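Local coordinates for probable oxidoreductase protein (Rhizobium etli, PDB 4FB5) that probably acts as a nucleotide-dependent oxidoreductase of the GFO/IDH/MocA family, joining a Rossmann-type dinucleotide-binding domain to a C-terminal domain built on an open β-sheet, at residues L150-I155 with A211-S216; V159-R164 with L218-G223. All coordinates share one frame; numbering follows the deposited sequence.

Contact 1 (L150-I155 with A211-S216); sequences LGYNYI and AVHPLS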
ATOM      1  N   LEU A 150     -30.168   3.714 -15.833  1.00 47.47           N
ATOM      2  CA  LEU A 150     -29.936   2.813 -14.734  1.00 46.27           C
ATOM      3  C   LEU A 150     -28.834   3.333 -13.841  1.00 46.12           C
ATOM      4  O   LEU A 150     -27.990   4.104 -14.294  1.00 47.06           O
ATOM      5  CB  LEU A 150     -29.576   1.463 -15.278  1.00 45.82           C
ATOM      6  CG  LEU A 150     -30.787   0.857 -15.930  1.00 43.73           C
ATOM      7  CD1 LEU A 150     -30.366  -0.140 -16.944  1.00 42.29           C
ATOM      8  CD2 LEU A 150     -31.623   0.241 -14.860  1.00 42.50           C
ATOM      9  N   GLY A 151     -28.850   2.911 -12.577  1.00 45.36           N
ATOM     10  CA  GLY A 151     -27.895   3.369 -11.582  1.00 43.82           C
ATOM     11  C   GLY A 151     -26.672   2.481 -11.569  1.00 43.69           C
ATOM     12  O   GLY A 151     -26.432   1.697 -10.627  1.00 44.06           O
ATOM     13  N   TYR A 152     -25.891   2.590 -12.628  1.00 42.03           N
ATOM     14  CA  TYR A 152     -24.602   1.969 -12.642  1.00 40.34           C
ATOM     15  C   TYR A 152     -23.611   3.071 -12.286  1.00 39.65           C
ATOM     16  O   TYR A 152     -22.919   3.576 -13.168  1.00 40.37           O
ATOM     17  CB  TYR A 152     -24.304   1.361 -14.021  1.00 39.53           C
ATOM     18  CG  TYR A 152     -25.033   0.070 -14.276  1.00 39.65           C
ATOM     19  CD1 TYR A 152     -24.702  -1.077 -13.569  1.00 39.21           C
ATOM     20  CD2 TYR A 152     -26.071  -0.013 -15.225  1.00 38.68           C
ATOM     21  CE1 TYR A 152     -25.382  -2.281 -13.794  1.00 38.57           C
ATOM     22  CE2 TYR A 152     -26.765  -1.197 -15.439  1.00 36.37           C
ATOM     23  CZ  TYR A 152     -26.406  -2.334 -14.714  1.00 38.39           C
ATOM     24  OH  TYR A 152     -27.040  -3.543 -14.902  1.00 39.76           O
ATOM     25  N   ASN A 153     -23.524   3.437 -11.010  1.00 38.52           N
ATOM     26  CA  ASN A 153     -22.773   4.649 -10.625  1.00 38.25           C
ATOM     27  C   ASN A 153     -21.250   4.569 -10.669  1.00 37.21           C
ATOM     28  O   ASN A 153     -20.596   5.564 -10.884  1.00 36.54           O
ATOM     29  CB  ASN A 153     -23.202   5.119  -9.256  1.00 38.75           C
ATOM     30  CG  ASN A 153     -23.398   3.983  -8.323  1.00 41.93           C
ATOM     31  OD1 ASN A 153     -24.536   3.644  -8.001  1.00 49.44           O
ATOM     32  ND2 ASN A 153     -22.310   3.314  -7.946  1.00 41.88           N
ATOM     33  N   TYR A 154     -20.681   3.394 -10.460  1.00 36.87           N
ATOM     34  CA  TYR A 154     -19.231   3.253 -10.517  1.00 36.72           C
ATOM     35  C   TYR A 154     -18.623   3.932 -11.751  1.00 37.49           C
ATOM     36  O   TYR A 154     -17.617   4.644 -11.619  1.00 37.34           O
ATOM     37  CB  TYR A 154     -18.837   1.788 -10.363  1.00 35.25           C
ATOM     38  CG  TYR A 154     -19.248   1.342  -9.004  1.00 34.17           C
ATOM     39  CD1 TYR A 154     -18.700   1.937  -7.867  1.00 35.11           C
ATOM     40  CD2 TYR A 154     -20.194   0.380  -8.826  1.00 33.49           C
ATOM     41  CE1 TYR A 154     -19.068   1.563  -6.622  1.00 33.91           C
ATOM     42  CE2 TYR A 154     -20.591   0.002  -7.556  1.00 33.54           C
ATOM     43  CZ  TYR A 154     -20.019   0.595  -6.463  1.00 33.85           C
ATOM     44  OH  TYR A 154     -20.402   0.221  -5.192  1.00 35.53           O
ATOM     45  N   ILE A 155     -19.270   3.722 -12.906  1.00 38.14           N
ATOM     46  CA  ILE A 155     -19.044   4.429 -14.199  1.00 39.23           C
ATOM     47  C   ILE A 155     -18.772   5.917 -14.100  1.00 38.76           C
ATOM     48  O   ILE A 155     -18.033   6.447 -14.908  1.00 40.03           O
ATOM     49  CB  ILE A 155     -20.283   4.281 -15.135  1.00 39.82           C
ATOM     50  CG1 ILE A 155     -20.510   2.841 -15.533  1.00 43.48           C
ATOM     51  CG2 ILE A 155     -20.152   5.013 -16.394  1.00 41.29           C
ATOM     52  CD1 ILE A 155     -19.247   1.989 -15.551  1.00 47.77           C
ATOM     53  N   ALA A 211     -22.073  -8.649 -10.655  1.00 42.06           N
ATOM     54  CA  ALA A 211     -21.380  -8.735 -11.956  1.00 39.86           C
ATOM     55  C   ALA A 211     -21.752  -7.605 -12.923  1.00 39.05           C
ATOM     56  O   ALA A 211     -20.938  -7.209 -13.800  1.00 38.55           O
ATOM     57  CB  ALA A 211     -21.590 -10.101 -12.607  1.00 39.31           C
ATOM     58  N   VAL A 212     -22.951  -7.058 -12.726  1.00 37.30           N
ATOM     59  CA  VAL A 212     -23.454  -6.001 -13.600  1.00 35.87           C
ATOM     60  C   VAL A 212     -22.635  -4.713 -13.507  1.00 35.34           C
ATOM     61  O   VAL A 212     -22.440  -4.007 -14.520  1.00 35.45           O
ATOM     62  CB  VAL A 212     -24.990  -5.766 -13.413  1.00 35.96           C
ATOM     63  CG1 VAL A 212     -25.737  -6.989 -13.847  1.00 34.46           C
ATOM     64  CG2 VAL A 212     -25.357  -5.484 -11.961  1.00 36.39           C
ATOM     65  N   HIS A 213     -22.132  -4.413 -12.310  1.00 34.00           N
ATOM     66  CA  HIS A 213     -21.225  -3.293 -12.154  1.00 33.44           C
ATOM     67  C   HIS A 213     -19.920  -3.477 -12.952  1.00 33.16           C
ATOM     68  O   HIS A 213     -19.585  -2.658 -13.833  1.00 33.70           O
ATOM     69  CB  HIS A 213     -20.946  -3.063 -10.684  1.00 32.74           C
ATOM     70  CG  HIS A 213     -22.115  -2.531  -9.940  1.00 33.58           C
ATOM     71  ND1 HIS A 213     -22.723  -1.336 -10.269  1.00 36.90           N
ATOM     72  CD2 HIS A 213     -22.788  -3.017  -8.874  1.00 34.45           C
ATOM     73  CE1 HIS A 213     -23.736  -1.122  -9.451  1.00 36.27           C
ATOM     74  NE2 HIS A 213     -23.795  -2.127  -8.594  1.00 36.84           N
ATOM     75  N   PRO A 214     -19.155  -4.534 -12.638  1.00 32.49           N
ATOM     76  CA  PRO A 214     -17.964  -4.714 -13.461  1.00 32.24           C
ATOM     77  C   PRO A 214     -18.290  -4.779 -14.957  1.00 32.74           C
ATOM     78  O   PRO A 214     -17.552  -4.227 -15.756  1.00 32.35           O
ATOM     79  CB  PRO A 214     -17.351  -6.022 -12.939  1.00 32.21           C
ATOM     80  CG  PRO A 214     -18.208  -6.507 -11.818  1.00 31.49           C
ATOM     81  CD  PRO A 214     -19.120  -5.370 -11.429  1.00 32.02           C
ATOM     82  N   LEU A 215     -19.391  -5.419 -15.355  1.00 33.55           N
ATOM     83  CA  LEU A 215     -19.723  -5.378 -16.785  1.00 34.10           C
ATOM     84  C   LEU A 215     -20.083  -3.962 -17.196  1.00 34.43           C
ATOM     85  O   LEU A 215     -19.691  -3.516 -18.285  1.00 35.07           O
ATOM     86  CB  LEU A 215     -20.874  -6.283 -17.174  1.00 34.23           C
ATOM     87  CG  LEU A 215     -20.886  -7.737 -16.788  1.00 35.76           C
ATOM     88  CD1 LEU A 215     -22.156  -8.267 -17.373  1.00 35.88           C
ATOM     89  CD2 LEU A 215     -19.670  -8.497 -17.321  1.00 36.51           C
ATOM     90  N   SER A 216     -20.805  -3.237 -16.350  1.00 33.83           N
ATOM     91  CA  SER A 216     -21.054  -1.870 -16.717  1.00 34.20           C
ATOM     92  C   SER A 216     -19.719  -1.189 -16.917  1.00 35.09           C
ATOM     93  O   SER A 216     -19.576  -0.379 -17.841  1.00 35.36           O
ATOM     94  CB  SER A 216     -21.944  -1.137 -15.719  1.00 33.94           C
ATOM     95  OG  SER A 216     -21.261  -0.719 -14.557  1.00 35.28           O
TER

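Contact 2 (V159-R164 with L218-G223); sequences VMRHIR and LWYLFG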
ATOM      1  N   VAL A 159     -12.111   9.287 -11.712  1.00 31.46           N
ATOM      2  CA  VAL A 159     -10.920   8.477 -11.980  1.00 31.04           C
ATOM      3  C   VAL A 159     -11.225   7.578 -13.163  1.00 32.29           C
ATOM      4  O   VAL A 159     -10.407   7.358 -14.036  1.00 32.29           O
ATOM      5  CB  VAL A 159     -10.516   7.648 -10.715  1.00 30.94           C
ATOM      6  CG1 VAL A 159      -9.640   6.441 -11.071  1.00 27.53           C
ATOM      7  CG2 VAL A 159      -9.886   8.588  -9.650  1.00 28.72           C
HETATM    8  N   MSE A 160     -12.451   7.091 -13.195  1.00 33.03           N
HETATM    9  CA  MSE A 160     -12.849   6.174 -14.181  1.00 34.51           C
HETATM   10  C   MSE A 160     -12.990   6.887 -15.536  1.00 35.18           C
HETATM   11  O   MSE A 160     -12.552   6.341 -16.538  1.00 34.71           O
HETATM   12  CB  MSE A 160     -14.119   5.464 -13.701  1.00 35.81           C
HETATM   13  CG  MSE A 160     -14.526   4.263 -14.507  1.00 40.21           C
HETATM   14 SE   MSE A 160     -13.125   2.858 -14.368  1.00 61.63          SE
HETATM   15  CE  MSE A 160     -13.479   2.482 -12.453  1.00 50.98           C
ATOM     16  N   ARG A 161     -13.584   8.097 -15.585  1.00 36.12           N
ATOM     17  CA  ARG A 161     -13.590   8.848 -16.860  1.00 36.97           C
ATOM     18  C   ARG A 161     -12.160   9.120 -17.340  1.00 36.06           C
ATOM     19  O   ARG A 161     -11.882   9.054 -18.540  1.00 36.26           O
ATOM     20  CB  ARG A 161     -14.446  10.141 -16.902  1.00 37.33           C
ATOM     21  CG  ARG A 161     -15.209  10.550 -15.653  1.00 43.01           C
ATOM     22  CD  ARG A 161     -16.671  10.063 -15.672  1.00 50.39           C
ATOM     23  NE  ARG A 161     -17.645  11.090 -15.262  1.00 56.35           N
ATOM     24  CZ  ARG A 161     -18.337  11.874 -16.118  1.00 61.03           C
ATOM     25  NH1 ARG A 161     -18.170  11.788 -17.442  1.00 60.75           N
ATOM     26  NH2 ARG A 161     -19.202  12.772 -15.657  1.00 63.08           N
ATOM     27  N   HIS A 162     -11.250   9.376 -16.411  1.00 34.73           N
ATOM     28  CA  HIS A 162      -9.894   9.522 -16.813  1.00 33.81           C
ATOM     29  C   HIS A 162      -9.271   8.237 -17.271  1.00 33.70           C
ATOM     30  O   HIS A 162      -8.400   8.273 -18.101  1.00 34.06           O
ATOM     31  CB  HIS A 162      -9.061  10.132 -15.736  1.00 34.16           C
ATOM     32  CG  HIS A 162      -7.800  10.746 -16.254  1.00 37.16           C
ATOM     33  ND1 HIS A 162      -7.801  11.802 -17.147  1.00 39.21           N
ATOM     34  CD2 HIS A 162      -6.500  10.461 -16.008  1.00 37.89           C
ATOM     35  CE1 HIS A 162      -6.556  12.141 -17.424  1.00 39.95           C
ATOM     36  NE2 HIS A 162      -5.749  11.347 -16.745  1.00 41.17           N
ATOM     37  N   ILE A 163      -9.690   7.089 -16.740  1.00 33.63           N
ATOM     38  CA  ILE A 163      -9.172   5.827 -17.264  1.00 32.73           C
ATOM     39  C   ILE A 163      -9.575   5.635 -18.727  1.00 33.07           C
ATOM     40  O   ILE A 163      -8.728   5.317 -19.582  1.00 32.13           O
ATOM     41  CB  ILE A 163      -9.530   4.620 -16.392  1.00 31.83           C
ATOM     42  CG1 ILE A 163      -8.661   4.703 -15.125  1.00 33.07           C
ATOM     43  CG2 ILE A 163      -9.196   3.330 -17.114  1.00 30.20           C
ATOM     44  CD1 ILE A 163      -9.073   3.870 -13.899  1.00 30.84           C
ATOM     45  N   ARG A 164     -10.848   5.870 -19.009  1.00 33.97           N
ATOM     46  CA  ARG A 164     -11.381   5.757 -20.369  1.00 35.72           C
ATOM     47  C   ARG A 164     -10.612   6.621 -21.327  1.00 36.59           C
ATOM     48  O   ARG A 164     -10.212   6.138 -22.373  1.00 36.27           O
ATOM     49  CB  ARG A 164     -12.808   6.205 -20.415  1.00 36.37           C
ATOM     50  CG  ARG A 164     -13.569   5.564 -21.483  1.00 38.30           C
ATOM     51  CD  ARG A 164     -14.975   6.020 -21.381  1.00 42.15           C
ATOM     52  NE  ARG A 164     -15.283   7.016 -22.390  1.00 46.15           N
ATOM     53  CZ  ARG A 164     -15.968   6.744 -23.494  1.00 47.27           C
ATOM     54  NH1 ARG A 164     -16.404   5.514 -23.737  1.00 48.77           N
ATOM     55  NH2 ARG A 164     -16.210   7.702 -24.354  1.00 47.66           N
ATOM     56  N   LEU A 218     -16.744  -2.632 -17.949  1.00 36.00           N
ATOM     57  CA  LEU A 218     -16.179  -3.091 -19.194  1.00 36.27           C
ATOM     58  C   LEU A 218     -16.923  -2.438 -20.377  1.00 37.13           C
ATOM     59  O   LEU A 218     -16.334  -2.243 -21.467  1.00 36.78           O
ATOM     60  CB  LEU A 218     -16.180  -4.611 -19.275  1.00 35.85           C
ATOM     61  CG  LEU A 218     -15.403  -5.294 -18.136  1.00 38.14           C
ATOM     62  CD1 LEU A 218     -15.272  -6.746 -18.325  1.00 36.16           C
ATOM     63  CD2 LEU A 218     -14.021  -4.721 -17.933  1.00 38.55           C
ATOM     64  N   TRP A 219     -18.185  -2.057 -20.137  1.00 36.90           N
ATOM     65  CA  TRP A 219     -19.006  -1.551 -21.191  1.00 37.02           C
ATOM     66  C   TRP A 219     -18.511  -0.175 -21.489  1.00 37.19           C
ATOM     67  O   TRP A 219     -18.137   0.140 -22.613  1.00 37.75           O
ATOM     68  CB  TRP A 219     -20.480  -1.489 -20.795  1.00 36.84           C
ATOM     69  CG  TRP A 219     -21.238  -0.726 -21.803  1.00 38.85           C
ATOM     70  CD1 TRP A 219     -21.587  -1.159 -23.057  1.00 41.38           C
ATOM     71  CD2 TRP A 219     -21.671   0.657 -21.725  1.00 39.84           C
ATOM     72  NE1 TRP A 219     -22.237  -0.151 -23.754  1.00 40.49           N
ATOM     73  CE2 TRP A 219     -22.320   0.963 -22.957  1.00 40.30           C
ATOM     74  CE3 TRP A 219     -21.638   1.636 -20.719  1.00 38.04           C
ATOM     75  CZ2 TRP A 219     -22.911   2.217 -23.211  1.00 38.01           C
ATOM     76  CZ3 TRP A 219     -22.234   2.886 -20.974  1.00 38.53           C
ATOM     77  CH2 TRP A 219     -22.846   3.161 -22.223  1.00 39.09           C
ATOM     78  N   TYR A 220     -18.516   0.650 -20.453  1.00 37.74           N
ATOM     79  CA  TYR A 220     -18.033   2.039 -20.503  1.00 36.84           C
ATOM     80  C   TYR A 220     -16.671   2.182 -21.152  1.00 36.99           C
ATOM     81  O   TYR A 220     -16.454   3.079 -21.963  1.00 37.54           O
ATOM     82  CB  TYR A 220     -17.924   2.542 -19.097  1.00 35.88           C
ATOM     83  CG  TYR A 220     -17.608   3.982 -18.992  1.00 35.39           C
ATOM     84  CD1 TYR A 220     -18.477   4.951 -19.521  1.00 34.94           C
ATOM     85  CD2 TYR A 220     -16.461   4.402 -18.329  1.00 31.65           C
ATOM     86  CE1 TYR A 220     -18.174   6.298 -19.406  1.00 34.58           C
ATOM     87  CE2 TYR A 220     -16.150   5.720 -18.220  1.00 31.37           C
ATOM     88  CZ  TYR A 220     -17.004   6.669 -18.748  1.00 34.48           C
ATOM     89  OH  TYR A 220     -16.677   7.995 -18.626  1.00 37.30           O
ATOM     90  N   LEU A 221     -15.762   1.286 -20.783  1.00 37.18           N
ATOM     91  CA  LEU A 221     -14.384   1.318 -21.251  1.00 37.25           C
ATOM     92  C   LEU A 221     -14.174   0.685 -22.648  1.00 38.27           C
ATOM     93  O   LEU A 221     -13.353   1.176 -23.441  1.00 38.26           O
ATOM     94  CB  LEU A 221     -13.501   0.597 -20.232  1.00 36.90           C
ATOM     95  CG  LEU A 221     -13.279   1.368 -18.934  1.00 36.12           C
ATOM     96  CD1 LEU A 221     -12.531   0.521 -17.887  1.00 35.35           C
ATOM     97  CD2 LEU A 221     -12.517   2.624 -19.231  1.00 34.14           C
ATOM     98  N   PHE A 222     -14.899  -0.397 -22.940  1.00 38.23           N
ATOM     99  CA  PHE A 222     -14.617  -1.208 -24.103  1.00 39.02           C
ATOM    100  C   PHE A 222     -15.859  -1.470 -24.937  1.00 39.73           C
ATOM    101  O   PHE A 222     -16.036  -0.907 -26.018  1.00 40.47           O
ATOM    102  CB  PHE A 222     -13.964  -2.527 -23.669  1.00 39.22           C
ATOM    103  CG  PHE A 222     -12.648  -2.335 -22.943  1.00 38.72           C
ATOM    104  CD1 PHE A 222     -11.571  -1.734 -23.590  1.00 37.60           C
ATOM    105  CD2 PHE A 222     -12.514  -2.703 -21.596  1.00 37.65           C
ATOM    106  CE1 PHE A 222     -10.367  -1.534 -22.920  1.00 38.35           C
ATOM    107  CE2 PHE A 222     -11.336  -2.511 -20.903  1.00 37.34           C
ATOM    108  CZ  PHE A 222     -10.251  -1.930 -21.556  1.00 38.75           C
ATOM    109  N   GLY A 223     -16.699  -2.351 -24.427  1.00 39.88           N
ATOM    110  CA  GLY A 223     -18.026  -2.508 -24.911  1.00 39.22           C
ATOM    111  C   GLY A 223     -18.564  -3.786 -24.319  1.00 39.87           C
ATOM    112  O   GLY A 223     -18.101  -4.238 -23.255  1.00 39.79           O
TER

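Contact 1 (L150-I155 with A211-S216)
CG sits beside the backbone N in both Y154 and H213 (chi1 -64° and -70°), which sends their rings together edge to face; with Y152 they build an aromatic cluster where the loop after the last Rossmann strand meets helix 206-221. In the closer pair Y154 directs its CD2/CE2 edge at the H213 ring, centroids 4.8 Å apart, with CE2 over the centre of the imidazole. Y152 makes an offset edge-to-face pair, centroids 5.8 Å apart; a flat imidazole thus lets both tyrosines turn a hydrogen-bearing edge toward its face. The Y152 ring spans from S216 to V212, one helical turn apart, and crosses the V212 side chain at about a right angle, CE1 lying 3.5 Å from V212 CB. An alanine in place of Y152 would probably open a gap beside V212 and S216. H213 touches K125 of the E-K-P sequence and itself ends a D-x-x-x-H sequence; in relatives these motifs line the site beside the nicotinamide, so the cluster probably helps to shape that pocket. Y154 packs on H338 of a neighbouring subunit. S216 is small enough for I155 CD1 and the Y152 ring to come close, and OG donates to H213 O at 2.7 Å, on a lone pair.

Contact 2 (V159-R164 with L218-G223)
L221 reaches across from the last turn of its helix, and its two methyls meet different residues of helix 158-168. CD2 lies 4.0 Å from I163 CG2. CD1 meets the selenium of M160, present as selenomethionine, at 4.3 Å. A branched leucine suits this helix-helix packing because one side chain can fill two neighbouring positions; CD2 also sits against R164 CA at 3.5 Å. Next comes the Y220 ring, with M160 CG near its CD2. At the far end of the ring, OH lies 3.5 Å from R161 CB. Across one face of this ring lies the aliphatic part of R164, whose CD is 3.5 Å from the ring centroid, a CH-pi contact. With CG anti to the backbone N (chi1 -153°) and a bend at chi3, the arginine passes over the tyrosine and carries its charged end to the C-terminal end of helix 206-221. There NH1 donates to Y220 O at 3.0 Å with an N-H...O angle of 161°, the oxygen lying in the guanidinium plane. A long donor is apt here, since the helix dipole would probably favour a positive charge at this end. Beneath, M160 and L221 meet L284 of strand 281-288 and I163 meets I293 of strand 291-296, while L218 packs on strand 175-183, so both helices lie against one face of the large mixed sheet.

In the fold
From the N terminus the chain completes the parallel Rossmann sheet with strand 148-150 and enters the loop of contact 1, then helix 158-168, which supplies the first half of contact 2. It next runs through strand 175-183 of the mixed sheet and returns along helix 206-221, whose middle closes contact 1 across 55 intervening residues and whose end closes contact 2 across 53. The segments alternate, so the two loops cross rather than nest. Contact 1 fastens the exit from the Rossmann-type, probably nucleotide-binding, domain to helix 206-221; contact 2 joins the two helices lying on the mixed sheet. The contacts meet directly where I155 CG2 packs on Y220 CD1.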